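Local coordinates for Lmo0305 protein (Listeria monocytogenes, PDB 3PJ0) that is of unknown function but belongs to the beta-eliminating lyase family of aminotransferase-like (fold type I) proteins and carries pyridoxal phosphate on a lysine, at residues N89-E101 against L108-A122. Numbering follows the deposited sequence. Where two conformers were deposited one is given.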
loop_
_atom_site.group_PDB
_atom_site.type_symbol
_atom_site.label_atom_id
_atom_site.label_comp_id
_atom_site.label_asym_id
_atom_site.label_seq_id
_atom_site.Cartn_x
_atom_site.Cartn_y
_atom_site.Cartn_z
ATOM N N ASN A 89 18.824 -16.235 13.173
ATOM C CA ASN A 89 19.211 -17.056 12.028
ATOM C C ASN A 89 18.512 -16.535 10.773
ATOM O O ASN A 89 17.299 -16.653 10.642
ATOM C CB ASN A 89 18.866 -18.528 12.334
ATOM C CG ASN A 89 19.281 -19.488 11.228
ATOM O OD1 ASN A 89 19.475 -19.096 10.089
ATOM N ND2 ASN A 89 19.389 -20.765 11.568
ATOM N N ARG A 90 19.287 -15.967 9.858
ATOM C CA ARG A 90 18.750 -15.362 8.616
ATOM C C ARG A 90 18.524 -16.344 7.476
ATOM O O ARG A 90 18.276 -15.924 6.329
ATOM C CB ARG A 90 19.636 -14.177 8.156
ATOM C CG ARG A 90 19.612 -12.946 9.087
ATOM C CD ARG A 90 18.454 -11.968 8.908
ATOM N NE ARG A 90 18.657 -10.813 9.784
ATOM C CZ ARG A 90 18.971 -9.574 9.442
ATOM N NH1 ARG A 90 18.990 -9.150 8.176
ATOM N NH2 ARG A 90 19.187 -8.697 10.425
ATOM N N ARG A 91 18.634 -17.647 7.734
ATOM C CA ARG A 91 18.310 -18.627 6.695
ATOM C C ARG A 91 16.856 -19.064 6.884
ATOM O O ARG A 91 16.390 -19.218 8.019
ATOM C CB ARG A 91 19.240 -19.851 6.732
ATOM C CG ARG A 91 20.571 -19.684 5.966
ATOM C CD ARG A 91 21.441 -18.624 6.537
ATOM N NE ARG A 91 21.749 -18.890 7.943
ATOM C CZ ARG A 91 22.370 -18.045 8.764
ATOM N NH1 ARG A 91 22.783 -16.854 8.331
ATOM N NH2 ARG A 91 22.577 -18.401 10.034
ATOM N N VAL A 92 16.142 -19.228 5.780
ATOM C CA VAL A 92 14.769 -19.792 5.785
ATOM C C VAL A 92 14.707 -20.881 4.722
ATOM O O VAL A 92 15.645 -21.007 3.925
ATOM C CB VAL A 92 13.675 -18.749 5.531
ATOM C CG1 VAL A 92 13.745 -17.655 6.578
ATOM C CG2 VAL A 92 13.776 -18.138 4.124
ATOM N N ALA A 93 13.616 -21.645 4.678
ATOM C CA ALA A 93 13.482 -22.680 3.680
ATOM C C ALA A 93 12.073 -22.722 3.103
ATOM O O ALA A 93 11.084 -22.565 3.819
ATOM C CB ALA A 93 13.881 -24.080 4.258
ATOM N N TYR A 94 11.999 -22.900 1.799
ATOM C CA TYR A 94 10.729 -23.004 1.132
ATOM C C TYR A 94 10.845 -23.619 -0.274
ATOM O O TYR A 94 11.949 -23.855 -0.761
ATOM C CB TYR A 94 10.038 -21.654 1.082
ATOM C CG TYR A 94 10.806 -20.459 0.490
ATOM C CD1 TYR A 94 11.536 -20.550 -0.688
ATOM C CD2 TYR A 94 10.701 -19.181 1.092
ATOM C CE1 TYR A 94 12.179 -19.413 -1.234
ATOM C CE2 TYR A 94 11.308 -18.065 0.552
ATOM C CZ TYR A 94 12.051 -18.170 -0.597
ATOM O OH TYR A 94 12.653 -17.021 -1.099
ATOM N N HIS A 95 9.699 -23.865 -0.909
ATOM C CA HIS A 95 9.668 -24.432 -2.239
ATOM C C HIS A 95 10.400 -23.484 -3.227
ATOM O O HIS A 95 10.317 -22.259 -3.084
ATOM C CB HIS A 95 8.209 -24.626 -2.683
ATOM C CG HIS A 95 8.049 -25.407 -3.955
ATOM N ND1 HIS A 95 8.118 -24.823 -5.196
ATOM C CD2 HIS A 95 7.798 -26.722 -4.173
ATOM C CE1 HIS A 95 7.946 -25.749 -6.130
ATOM N NE2 HIS A 95 7.749 -26.913 -5.532
ATOM N N PRO A 96 11.114 -24.030 -4.226
ATOM C CA PRO A 96 11.818 -23.209 -5.234
ATOM C C PRO A 96 10.960 -22.111 -5.945
ATOM O O PRO A 96 11.485 -21.076 -6.375
ATOM C CB PRO A 96 12.246 -24.257 -6.280
ATOM C CG PRO A 96 12.427 -25.481 -5.509
ATOM C CD PRO A 96 11.347 -25.467 -4.463
ATOM N N LEU A 97 9.654 -22.346 -6.044
ATOM C CA LEU A 97 8.750 -21.435 -6.741
ATOM C C LEU A 97 7.905 -20.627 -5.766
ATOM O O LEU A 97 6.825 -20.116 -6.138
ATOM C CB LEU A 97 7.877 -22.200 -7.743
ATOM C CG LEU A 97 8.633 -23.029 -8.776
ATOM C CD1 LEU A 97 7.712 -23.613 -9.873
ATOM C CD2 LEU A 97 9.709 -22.167 -9.407
ATOM N N SER A 98 8.376 -20.487 -4.527
ATOM C CA SER A 98 7.674 -19.623 -3.579
ATOM C C SER A 98 7.533 -18.226 -4.177
ATOM O O SER A 98 8.365 -17.778 -4.967
ATOM C CB SER A 98 8.399 -19.520 -2.250
ATOM O OG SER A 98 7.782 -18.527 -1.425
ATOM N N HIS A 99 6.477 -17.528 -3.779
ATOM C CA HIS A 99 6.218 -16.210 -4.336
ATOM C C HIS A 99 7.378 -15.290 -3.959
ATOM O O HIS A 99 7.765 -14.411 -4.729
ATOM C CB HIS A 99 4.873 -15.685 -3.816
ATOM C CG HIS A 99 4.374 -14.449 -4.492
ATOM N ND1 HIS A 99 4.733 -13.176 -4.086
ATOM C CD2 HIS A 99 3.473 -14.283 -5.489
ATOM C CE1 HIS A 99 4.090 -12.283 -4.824
ATOM N NE2 HIS A 99 3.317 -12.923 -5.680
ATOM N N LEU A 100 7.932 -15.512 -2.772
ATOM C CA LEU A 100 9.065 -14.741 -2.291
ATOM C C LEU A 100 10.323 -14.900 -3.165
ATOM O O LEU A 100 11.102 -13.974 -3.347
ATOM C CB LEU A 100 9.422 -15.158 -0.853
ATOM C CG LEU A 100 8.536 -14.840 0.387
ATOM C CD1 LEU A 100 8.701 -13.424 0.797
ATOM C CD2 LEU A 100 7.029 -15.267 0.283
ATOM N N GLU A 101 10.490 -16.091 -3.731
ATOM C CA GLU A 101 11.681 -16.387 -4.499
ATOM C C GLU A 101 11.622 -15.865 -5.923
ATOM O O GLU A 101 12.648 -15.427 -6.460
ATOM C CB GLU A 101 11.876 -17.901 -4.541
ATOM C CG GLU A 101 13.156 -18.360 -5.189
ATOM C CD GLU A 101 14.407 -17.988 -4.387
ATOM O OE1 GLU A 101 14.283 -17.567 -3.209
ATOM O OE2 GLU A 101 15.514 -18.148 -4.949
ATOM N N LEU A 108 12.970 -10.208 -0.494
ATOM C CA LEU A 108 13.408 -10.884 0.760
ATOM C C LEU A 108 14.921 -10.853 0.898
ATOM O O LEU A 108 15.461 -10.540 1.966
ATOM C CB LEU A 108 12.891 -12.315 0.791
ATOM C CG LEU A 108 13.230 -13.156 2.029
ATOM C CD1 LEU A 108 12.561 -12.555 3.289
ATOM C CD2 LEU A 108 12.786 -14.614 1.735
ATOM N N LYS A 109 15.613 -11.153 -0.190
ATOM C CA LYS A 109 17.079 -11.088 -0.228
ATOM C C LYS A 109 17.632 -9.655 -0.103
ATOM O O LYS A 109 18.578 -9.391 0.661
ATOM C CB LYS A 109 17.564 -11.716 -1.532
ATOM C CG LYS A 109 17.218 -13.238 -1.619
ATOM C CD LYS A 109 17.529 -13.812 -2.972
ATOM C CE LYS A 109 16.977 -15.272 -3.107
ATOM N NZ LYS A 109 17.116 -15.760 -4.518
ATOM N N GLU A 110 17.042 -8.727 -0.840
ATOM C CA GLU A 110 17.584 -7.365 -0.937
ATOM C C GLU A 110 17.231 -6.475 0.244
ATOM O O GLU A 110 18.019 -5.586 0.597
ATOM C CB GLU A 110 17.112 -6.684 -2.224
ATOM C CG GLU A 110 17.556 -7.356 -3.525
ATOM C CD GLU A 110 18.980 -7.039 -3.962
ATOM O OE1 GLU A 110 19.798 -6.472 -3.180
ATOM O OE2 GLU A 110 19.280 -7.375 -5.126
ATOM N N LEU A 111 16.040 -6.661 0.815
ATOM C CA LEU A 111 15.586 -5.834 1.921
ATOM C C LEU A 111 15.857 -6.466 3.292
ATOM O O LEU A 111 16.061 -5.752 4.278
ATOM C CB LEU A 111 14.105 -5.481 1.783
ATOM C CG LEU A 111 13.735 -4.482 0.673
ATOM C CD1 LEU A 111 12.237 -4.387 0.514
ATOM C CD2 LEU A 111 14.380 -3.087 0.932
ATOM N N GLN A 112 15.901 -7.796 3.352
ATOM C CA GLN A 112 16.081 -8.459 4.643
ATOM C C GLN A 112 17.390 -9.246 4.748
ATOM O O GLN A 112 17.736 -9.742 5.830
ATOM C CB GLN A 112 14.873 -9.367 4.936
ATOM C CG GLN A 112 13.537 -8.657 5.138
ATOM C CD GLN A 112 13.569 -7.657 6.282
ATOM O OE1 GLN A 112 14.374 -7.772 7.198
ATOM N NE2 GLN A 112 12.710 -6.658 6.217
ATOM N N GLN A 113 18.138 -9.349 3.649
ATOM C CA GLN A 113 19.390 -10.130 3.641
ATOM C C GLN A 113 19.167 -11.517 4.256
ATOM O O GLN A 113 20.017 -12.037 4.997
ATOM C CB GLN A 113 20.549 -9.421 4.365
ATOM C CG GLN A 113 20.984 -8.139 3.703
ATOM C CD GLN A 113 20.143 -7.003 4.128
ATOM O OE1 GLN A 113 19.904 -6.825 5.322
ATOM N NE2 GLN A 113 19.707 -6.193 3.175
ATOM N N ILE A 114 18.007 -12.088 3.940
ATOM C CA ILE A 114 17.654 -13.452 4.315
ATOM C C ILE A 114 18.053 -14.390 3.161
ATOM O O ILE A 114 17.918 -14.040 1.972
ATOM C CB ILE A 114 16.171 -13.540 4.692
ATOM C CG1 ILE A 114 16.003 -12.965 6.107
ATOM C CG2 ILE A 114 15.606 -15.015 4.527
ATOM C CD1 ILE A 114 14.542 -12.893 6.640
ATOM N N THR A 115 18.569 -15.571 3.510
ATOM C CA THR A 115 19.065 -16.542 2.515
ATOM C C THR A 115 18.096 -17.709 2.464
ATOM O O THR A 115 18.022 -18.464 3.437
ATOM C CB THR A 115 20.469 -17.109 2.909
ATOM O OG1 THR A 115 21.460 -16.061 2.953
ATOM C CG2 THR A 115 20.921 -18.192 1.921
ATOM N N PRO A 116 17.366 -17.878 1.341
ATOM C CA PRO A 116 16.399 -18.974 1.292
ATOM C C PRO A 116 17.032 -20.235 0.752
ATOM O O PRO A 116 17.712 -20.176 -0.275
ATOM C CB PRO A 116 15.329 -18.452 0.324
ATOM C CG PRO A 116 15.610 -16.941 0.196
ATOM C CD PRO A 116 17.083 -16.884 0.294
ATOM N N LEU A 117 16.852 -21.325 1.475
ATOM C CA LEU A 117 17.337 -22.635 1.087
ATOM C C LEU A 117 16.133 -23.259 0.417
ATOM O O LEU A 117 15.021 -23.271 0.993
ATOM C CB LEU A 117 17.804 -23.426 2.316
ATOM C CG LEU A 117 18.844 -22.716 3.209
ATOM C CD1 LEU A 117 19.166 -23.524 4.483
ATOM C CD2 LEU A 117 20.115 -22.386 2.442
ATOM N N LEU A 118 16.321 -23.750 -0.803
ATOM C CA LEU A 118 15.188 -24.250 -1.582
ATOM C C LEU A 118 14.935 -25.734 -1.315
ATOM O O LEU A 118 15.850 -26.548 -1.294
ATOM C CB LEU A 118 15.400 -23.954 -3.063
ATOM C CG LEU A 118 15.758 -22.502 -3.378
ATOM C CD1 LEU A 118 15.888 -22.280 -4.889
ATOM C CD2 LEU A 118 14.729 -21.540 -2.793
ATOM N N LEU A 119 13.676 -26.080 -1.088
ATOM C CA LEU A 119 13.324 -27.432 -0.697
ATOM C C LEU A 119 12.839 -28.264 -1.867
ATOM O O LEU A 119 11.833 -27.925 -2.503
ATOM C CB LEU A 119 12.236 -27.393 0.381
ATOM C CG LEU A 119 12.579 -26.805 1.736
ATOM C CD1 LEU A 119 11.309 -26.501 2.570
ATOM C CD2 LEU A 119 13.563 -27.751 2.470
ATOM N N GLY A 120 13.517 -29.384 -2.096
ATOM C CA GLY A 120 13.137 -30.329 -3.156
ATOM C C GLY A 120 13.468 -29.823 -4.547
ATOM O O GLY A 120 14.555 -29.308 -4.770
ATOM N N THR A 121 12.521 -29.969 -5.473
ATOM C CA THR A 121 12.716 -29.567 -6.853
ATOM C C THR A 121 11.524 -28.713 -7.284
ATOM O O THR A 121 10.461 -28.793 -6.697
ATOM C CB THR A 121 12.902 -30.805 -7.756
ATOM O OG1 THR A 121 11.730 -31.601 -7.724
ATOM C CG2 THR A 121 14.079 -31.650 -7.273
ATOM N N ALA A 122 11.723 -27.884 -8.307
ATOM C CA ALA A 122 10.709 -26.946 -8.775
ATOM C C ALA A 122 9.430 -27.612 -9.279
ATOM O O ALA A 122 8.341 -27.010 -9.225
ATOM C CB ALA A 122 11.312 -26.023 -9.890
HETATM O O HOH W 1 10.786 -11.652 -1.705
HETATM O O HOH W 2 14.733 -14.236 -5.145
HETATM O O HOH W 3 17.402 -18.745 -2.853
#
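Tyr94 lies against Pro116 and Leu118 where strand 91-94 pairs in parallel with strand 115-118, the edge strand within this chain of the seven-stranded mixed sheet of the aminotransferase-like PLP fold. The two strands are joined by a right-handed crossover through the short helices 99-102 and 107-112. Five backbone hydrogen bonds hold the pair, running from Thr115 N to Arg90 O up to Leu119 N to Tyr94 O; the shortest, Leu117 N to Val92 O, is 2.7 Å.

On the sheet face that carries Val92, Tyr94, Pro116 and Leu118, the Tyr94 ring meets three side chains of 108-122. With chi1 at 54°, CG is flanked by both the backbone N and the carbonyl carbon, which lays the ring alongside Pro116, Tyr94 CZ 3.4 Å from Pro116 CB; Leu118 CD2 meets CE1 obliquely, and Leu108 CD2 comes to the ring edge from the opposite direction. Farther along this face Val92 CG2 packs on Ile114 CG2 at 3.6 Å. The far side of strand 91-94 is taken by strand 140-144, whose Leu142 also touches Tyr94.

The tyrosine hydroxyl donates to Glu101 OE1 at 2.7 Å, on the anti lone pair and in the plane of the ring, and so ties the helix that starts at the Ser98 N-cap to the strand. Glu101 OE2 takes the salt bridge from Lys109 NZ at 2.9 Å, approached from above the carboxylate plane, and a water donates to both Glu101 OE2 and Pro116 O. At the other end of the strand pair, the Arg90 chain bends at chi2 (-83°), bringing NH1 to Gln112 O, to which it donates at 2.7 Å, reaching that oxygen 37° out of the carbonyl plane.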